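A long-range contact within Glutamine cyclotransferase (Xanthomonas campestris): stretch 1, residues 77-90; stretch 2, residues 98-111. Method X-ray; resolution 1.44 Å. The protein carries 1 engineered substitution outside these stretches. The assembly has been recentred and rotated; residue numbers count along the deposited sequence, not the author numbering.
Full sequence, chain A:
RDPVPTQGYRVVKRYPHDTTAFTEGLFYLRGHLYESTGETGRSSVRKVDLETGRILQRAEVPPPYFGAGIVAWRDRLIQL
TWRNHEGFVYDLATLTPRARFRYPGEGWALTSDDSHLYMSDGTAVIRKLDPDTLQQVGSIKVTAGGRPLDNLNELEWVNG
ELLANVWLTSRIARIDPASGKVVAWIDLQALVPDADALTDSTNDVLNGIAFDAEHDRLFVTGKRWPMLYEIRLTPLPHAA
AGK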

# COMPACT_ATOMS: atom_id res chain seq x y z
N LEU A 77 -5.83 8.55 10.38
CA LEU A 77 -4.81 7.85 9.60
C LEU A 77 -4.26 6.75 10.46
O LEU A 77 -3.81 6.99 11.57
CB LEU A 77 -3.74 8.82 9.11
CG LEU A 77 -2.77 8.31 8.08
CD1 LEU A 77 -2.14 9.51 7.44
CD2 LEU A 77 -1.72 7.44 8.67
N ILE A 78 -4.38 5.53 9.98
CA ILE A 78 -3.93 4.34 10.78
C ILE A 78 -2.66 3.80 10.17
O ILE A 78 -2.59 3.65 8.96
CB ILE A 78 -5.10 3.27 10.80
CG1 ILE A 78 -6.36 3.92 11.41
CG2 ILE A 78 -4.65 2.04 11.55
CD1 ILE A 78 -7.60 3.18 11.29
N GLN A 79 -1.67 3.50 11.03
CA GLN A 79 -0.39 3.05 10.51
C GLN A 79 0.11 1.84 11.27
O GLN A 79 -0.03 1.77 12.50
CB GLN A 79 0.61 4.19 10.68
CG GLN A 79 2.01 3.83 10.11
CD GLN A 79 2.98 4.95 10.16
OE1 GLN A 79 3.00 5.73 11.09
NE2 GLN A 79 3.85 5.02 9.14
N LEU A 80 0.76 0.90 10.58
CA LEU A 80 1.45 -0.25 11.17
C LEU A 80 2.91 0.06 11.36
O LEU A 80 3.42 1.06 10.84
CB LEU A 80 1.28 -1.52 10.32
CG LEU A 80 -0.14 -1.85 9.92
CD1 LEU A 80 -0.11 -3.01 8.91
CD2 LEU A 80 -0.95 -2.21 11.15
N THR A 81 3.60 -0.78 12.14
CA THR A 81 5.04 -0.68 12.19
C THR A 81 5.62 -1.98 11.74
O THR A 81 4.97 -3.06 11.81
CB THR A 81 5.55 -0.39 13.62
OG1 THR A 81 5.10 -1.43 14.51
CG2 THR A 81 5.16 0.98 14.12
N TRP A 82 6.84 -1.95 11.30
CA TRP A 82 7.39 -3.23 10.80
C TRP A 82 7.48 -4.37 11.84
O TRP A 82 6.79 -5.45 11.76
CB TRP A 82 8.70 -2.92 10.14
CG TRP A 82 9.39 -4.13 9.52
CD1 TRP A 82 8.79 -5.31 9.04
CD2 TRP A 82 10.79 -4.30 9.37
NE1 TRP A 82 9.77 -6.17 8.59
CE2 TRP A 82 11.00 -5.57 8.78
CE3 TRP A 82 11.91 -3.50 9.68
CZ2 TRP A 82 12.29 -6.05 8.49
CZ3 TRP A 82 13.18 -3.97 9.40
CH2 TRP A 82 13.36 -5.25 8.81
N ARG A 83 8.31 -4.15 12.86
CA ARG A 83 8.59 -5.26 13.78
C ARG A 83 8.30 -4.86 15.22
O ARG A 83 8.70 -5.58 16.15
CB ARG A 83 10.05 -5.75 13.60
CG ARG A 83 10.19 -6.67 12.38
CD ARG A 83 11.66 -7.14 12.10
NE ARG A 83 11.74 -7.97 10.87
CZ ARG A 83 12.82 -8.65 10.46
NH1 ARG A 83 13.95 -8.63 11.16
NH2 ARG A 83 12.75 -9.36 9.34
N ASN A 84 7.63 -3.73 15.42
CA ASN A 84 7.37 -3.26 16.78
C ASN A 84 6.08 -3.74 17.41
O ASN A 84 5.86 -3.47 18.62
CB ASN A 84 7.51 -1.73 16.92
CG ASN A 84 8.82 -1.20 16.33
OD1 ASN A 84 8.82 -0.53 15.27
ND2 ASN A 84 9.95 -1.51 16.97
N HIS A 85 5.24 -4.44 16.62
CA HIS A 85 3.96 -5.05 17.08
C HIS A 85 2.87 -4.00 17.29
O HIS A 85 1.69 -4.31 17.60
CB HIS A 85 4.24 -5.99 18.27
CG HIS A 85 5.21 -7.06 17.91
ND1 HIS A 85 4.96 -7.96 16.89
CD2 HIS A 85 6.46 -7.34 18.36
CE1 HIS A 85 6.00 -8.77 16.76
NE2 HIS A 85 6.92 -8.40 17.63
N GLU A 86 3.27 -2.77 17.01
CA GLU A 86 2.56 -1.60 17.47
C GLU A 86 2.03 -0.83 16.28
O GLU A 86 2.64 -0.81 15.22
CB GLU A 86 3.39 -0.68 18.42
CG GLU A 86 3.47 -1.21 19.87
CD GLU A 86 3.92 -0.13 20.91
OE1 GLU A 86 5.17 0.11 21.02
OE2 GLU A 86 3.04 0.43 21.66
N GLY A 87 0.83 -0.31 16.44
CA GLY A 87 0.27 0.57 15.43
C GLY A 87 -0.10 1.89 16.04
O GLY A 87 -0.23 2.01 17.24
N PHE A 88 -0.32 2.88 15.20
CA PHE A 88 -0.67 4.24 15.63
C PHE A 88 -1.86 4.76 14.89
O PHE A 88 -2.10 4.39 13.70
CB PHE A 88 0.55 5.12 15.35
CG PHE A 88 1.78 4.63 16.21
CD1 PHE A 88 2.89 4.05 15.64
CD2 PHE A 88 1.66 4.59 17.59
CE1 PHE A 88 4.01 3.64 16.41
CE2 PHE A 88 2.73 4.08 18.42
CZ PHE A 88 3.87 3.56 17.79
N VAL A 89 -2.60 5.59 15.57
CA VAL A 89 -3.70 6.28 14.90
C VAL A 89 -3.43 7.75 15.04
O VAL A 89 -3.22 8.21 16.18
CB VAL A 89 -5.09 5.92 15.56
CG1 VAL A 89 -6.22 6.72 14.92
CG2 VAL A 89 -5.35 4.38 15.61
N TYR A 90 -3.44 8.47 13.92
CA TYR A 90 -3.23 9.91 13.91
C TYR A 90 -4.53 10.60 13.59
O TYR A 90 -5.34 10.05 12.84
CB TYR A 90 -2.21 10.31 12.78
CG TYR A 90 -0.86 9.68 12.86
CD1 TYR A 90 -0.64 8.42 12.37
CD2 TYR A 90 0.22 10.35 13.42
CE1 TYR A 90 0.60 7.82 12.42
CE2 TYR A 90 1.53 9.74 13.50
CZ TYR A 90 1.70 8.46 12.97
OH TYR A 90 2.93 7.78 12.94
N ARG A 98 -2.78 10.11 18.07
CA ARG A 98 -3.92 10.14 19.02
C ARG A 98 -4.15 8.89 19.79
O ARG A 98 -4.71 8.93 20.87
CB ARG A 98 -5.21 10.38 18.23
CG ARG A 98 -5.27 11.76 17.63
CD ARG A 98 -4.89 12.83 18.67
NE ARG A 98 -5.62 14.07 18.45
CZ ARG A 98 -5.14 15.07 17.73
NH1 ARG A 98 -3.94 14.93 17.19
NH2 ARG A 98 -5.83 16.19 17.53
N ALA A 99 -3.69 7.80 19.23
CA ALA A 99 -3.87 6.52 19.86
C ALA A 99 -2.86 5.51 19.41
O ALA A 99 -2.18 5.67 18.37
CB ALA A 99 -5.31 5.98 19.63
N ARG A 100 -2.80 4.40 20.16
CA ARG A 100 -1.90 3.34 19.78
C ARG A 100 -2.58 2.00 19.95
O ARG A 100 -3.56 1.91 20.67
CB ARG A 100 -0.60 3.39 20.61
CG ARG A 100 -0.78 3.08 22.08
CD ARG A 100 0.24 1.92 22.30
NE ARG A 100 0.13 1.38 23.60
CZ ARG A 100 -0.65 0.35 23.96
NH1 ARG A 100 -1.38 -0.32 23.04
NH2 ARG A 100 -0.67 -0.01 25.26
N PHE A 101 -2.09 0.99 19.28
CA PHE A 101 -2.73 -0.32 19.43
C PHE A 101 -1.65 -1.37 19.19
O PHE A 101 -0.54 -1.01 18.74
CB PHE A 101 -3.93 -0.50 18.47
CG PHE A 101 -3.60 -0.39 16.98
CD1 PHE A 101 -3.34 -1.52 16.19
CD2 PHE A 101 -3.55 0.84 16.36
CE1 PHE A 101 -3.06 -1.38 14.78
CE2 PHE A 101 -3.29 0.97 15.02
CZ PHE A 101 -3.06 -0.16 14.22
N ARG A 102 -1.94 -2.63 19.55
CA ARG A 102 -0.95 -3.70 19.42
C ARG A 102 -1.56 -4.82 18.67
O ARG A 102 -2.78 -5.04 18.74
CB ARG A 102 -0.48 -4.21 20.78
CG ARG A 102 0.85 -3.58 21.20
CD ARG A 102 1.43 -4.38 22.40
NE ARG A 102 2.20 -3.62 23.41
CZ ARG A 102 2.37 -2.29 23.47
NH1 ARG A 102 1.81 -1.47 22.57
NH2 ARG A 102 3.11 -1.78 24.46
N TYR A 103 -0.75 -5.52 17.88
CA TYR A 103 -1.25 -6.65 17.12
C TYR A 103 -0.21 -7.77 17.08
O TYR A 103 0.99 -7.52 17.26
CB TYR A 103 -1.64 -6.22 15.69
CG TYR A 103 -0.53 -5.42 15.01
CD1 TYR A 103 0.57 -6.08 14.38
CD2 TYR A 103 -0.54 -4.04 15.00
CE1 TYR A 103 1.61 -5.36 13.75
CE2 TYR A 103 0.50 -3.32 14.39
CZ TYR A 103 1.54 -3.98 13.76
OH TYR A 103 2.53 -3.26 13.16
N PRO A 104 -0.68 -9.03 16.90
CA PRO A 104 0.29 -10.10 16.71
C PRO A 104 1.04 -10.09 15.35
O PRO A 104 0.42 -9.77 14.33
CB PRO A 104 -0.59 -11.36 16.82
CG PRO A 104 -1.94 -10.96 16.46
CD PRO A 104 -2.07 -9.48 16.71
N GLY A 105 2.34 -10.41 15.35
CA GLY A 105 3.11 -10.49 14.07
C GLY A 105 3.68 -9.17 13.52
O GLY A 105 3.83 -8.18 14.26
N GLU A 106 3.98 -9.15 12.20
CA GLU A 106 4.66 -8.05 11.55
C GLU A 106 3.58 -7.23 10.84
O GLU A 106 2.55 -7.74 10.50
CB GLU A 106 5.68 -8.58 10.51
CG GLU A 106 6.98 -9.16 11.16
CD GLU A 106 8.09 -9.50 10.18
OE1 GLU A 106 7.91 -9.35 8.91
OE2 GLU A 106 9.16 -9.96 10.68
N GLY A 107 3.79 -5.94 10.74
CA GLY A 107 2.81 -5.10 10.05
C GLY A 107 3.44 -4.72 8.73
O GLY A 107 4.57 -4.14 8.69
N TRP A 108 2.79 -5.11 7.65
CA TRP A 108 3.29 -4.75 6.32
C TRP A 108 2.46 -3.69 5.64
O TRP A 108 2.99 -2.61 5.41
CB TRP A 108 3.39 -6.03 5.45
CG TRP A 108 4.55 -6.93 5.81
CD1 TRP A 108 4.97 -7.28 7.05
CD2 TRP A 108 5.32 -7.69 4.91
NE1 TRP A 108 6.02 -8.20 6.97
CE2 TRP A 108 6.27 -8.43 5.64
CE3 TRP A 108 5.35 -7.78 3.54
CZ2 TRP A 108 7.21 -9.28 5.03
CZ3 TRP A 108 6.33 -8.61 2.92
CH2 TRP A 108 7.21 -9.39 3.67
N ALA A 109 1.19 -3.96 5.37
CA ALA A 109 0.40 -2.99 4.61
C ALA A 109 -1.07 -2.98 5.08
O ALA A 109 -1.54 -3.95 5.70
CB ALA A 109 0.53 -3.17 3.13
N LEU A 110 -1.77 -1.90 4.74
CA LEU A 110 -3.18 -1.74 5.11
C LEU A 110 -3.94 -1.17 3.96
O LEU A 110 -3.36 -0.38 3.22
CB LEU A 110 -3.35 -0.69 6.27
CG LEU A 110 -2.98 -1.10 7.64
CD1 LEU A 110 -3.02 0.10 8.59
CD2 LEU A 110 -3.96 -2.23 8.16
N THR A 111 -5.24 -1.46 3.86
CA THR A 111 -6.12 -0.65 3.05
C THR A 111 -7.51 -0.76 3.69
O THR A 111 -7.61 -1.31 4.78
CB THR A 111 -6.10 -1.03 1.56
OG1 THR A 111 -6.87 -0.06 0.83
CG2 THR A 111 -6.70 -2.43 1.27
O HOH W 1 4.90 -5.32 14.10
O HOH W 2 10.06 -9.64 7.63

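Stretch 1 forms a hairpin of two strands, 77-81 and 86-90. The second of these pairs antiparallel with strand 98-102 of stretch 2, and the loop that follows runs on alongside the turn of the hairpin.

Leu-77 makes no contact with stretch 2. Ile-78 points toward it and is buried. Its CG2 lies 3.8 Å from CZ of Phe-101 and 3.9 Å from CD1 of Leu-110, so one methyl group touches both a ring and an aliphatic side chain. Gln-79 points away; its OE1 accepts a hydrogen bond from the OH of Tyr-90 within the hairpin.

Leu-80 has the largest area covered by the other stretch. Its CD1 is 3.7 Å from CG of Leu-110 and 3.8 Å from CA of Gly-107. Its CD2 is 3.7 Å from CE2 of Tyr-103. Gly-107 has no side chain, and this leaves room here: a CB on it would clash with CB of Leu-80, O of Thr-81 and OH of Tyr-103.

The backbone N of Thr-81 donates to OH of Tyr-103 at 2.9 Å. The end of the tyrosine side chain thus meets the last residue of the first strand. N of Gly-107 donates to O of Trp-82 at 3.2 Å and makes a weak bond to O of Thr-81 at 3.3 Å. The glycine NH is thus shared between two successive carbonyls. CA of Glu-106 also makes a CA-H...O contact with O of Trp-82, at 3.4 Å.

Arg-83 meets Glu-106 in a salt bridge. NE lies 3.3 Å from OE2, and the hydrogen bond within it is weak, long and bent to 120°. Water 2 adds a second link: it accepts from NH2 of Arg-83 and donates to OE1 of Glu-106. Asn-84 makes no contact with stretch 2.

His-85 is held at both backbone and side chain. Its O accepts from N of Tyr-103 at 2.7 Å, and its ND1 donates to O of Gly-105 at 2.9 Å. Its N donates to water 1 at 2.7 Å.

Glu-86 pairs with Arg-102 without backbone hydrogen bonds between them. Their side chains share a sheet face and meet in a salt bridge, with a very short 2.4 Å between OE2 of Glu-86 and NH1 of Arg-102. A longer bridge joins OE2 of Glu-86 to NE of Arg-100 at 3.6 Å. There the oxygen is well out of the guanidinium plane, so only the charges attract.

Gly-87 and Phe-101 exchange two hydrogen bonds, N of Gly-87 to O of Phe-101 at 2.8 Å and N of Phe-101 to O of Gly-87 at 2.9 Å. The phenyl ring folds over the glycine, whose CA sits over its face. A CB here would clash with CZ of Phe-101.

Phe-88 pairs with Arg-100; its CD2 is 4.0 Å from CB of Arg-100. Val-89 and Ala-99 repeat the two-bond pattern, and O of Val-89 also accepts from N of Arg-98 at 2.7 Å. Tyr-90 points away from stretch 2.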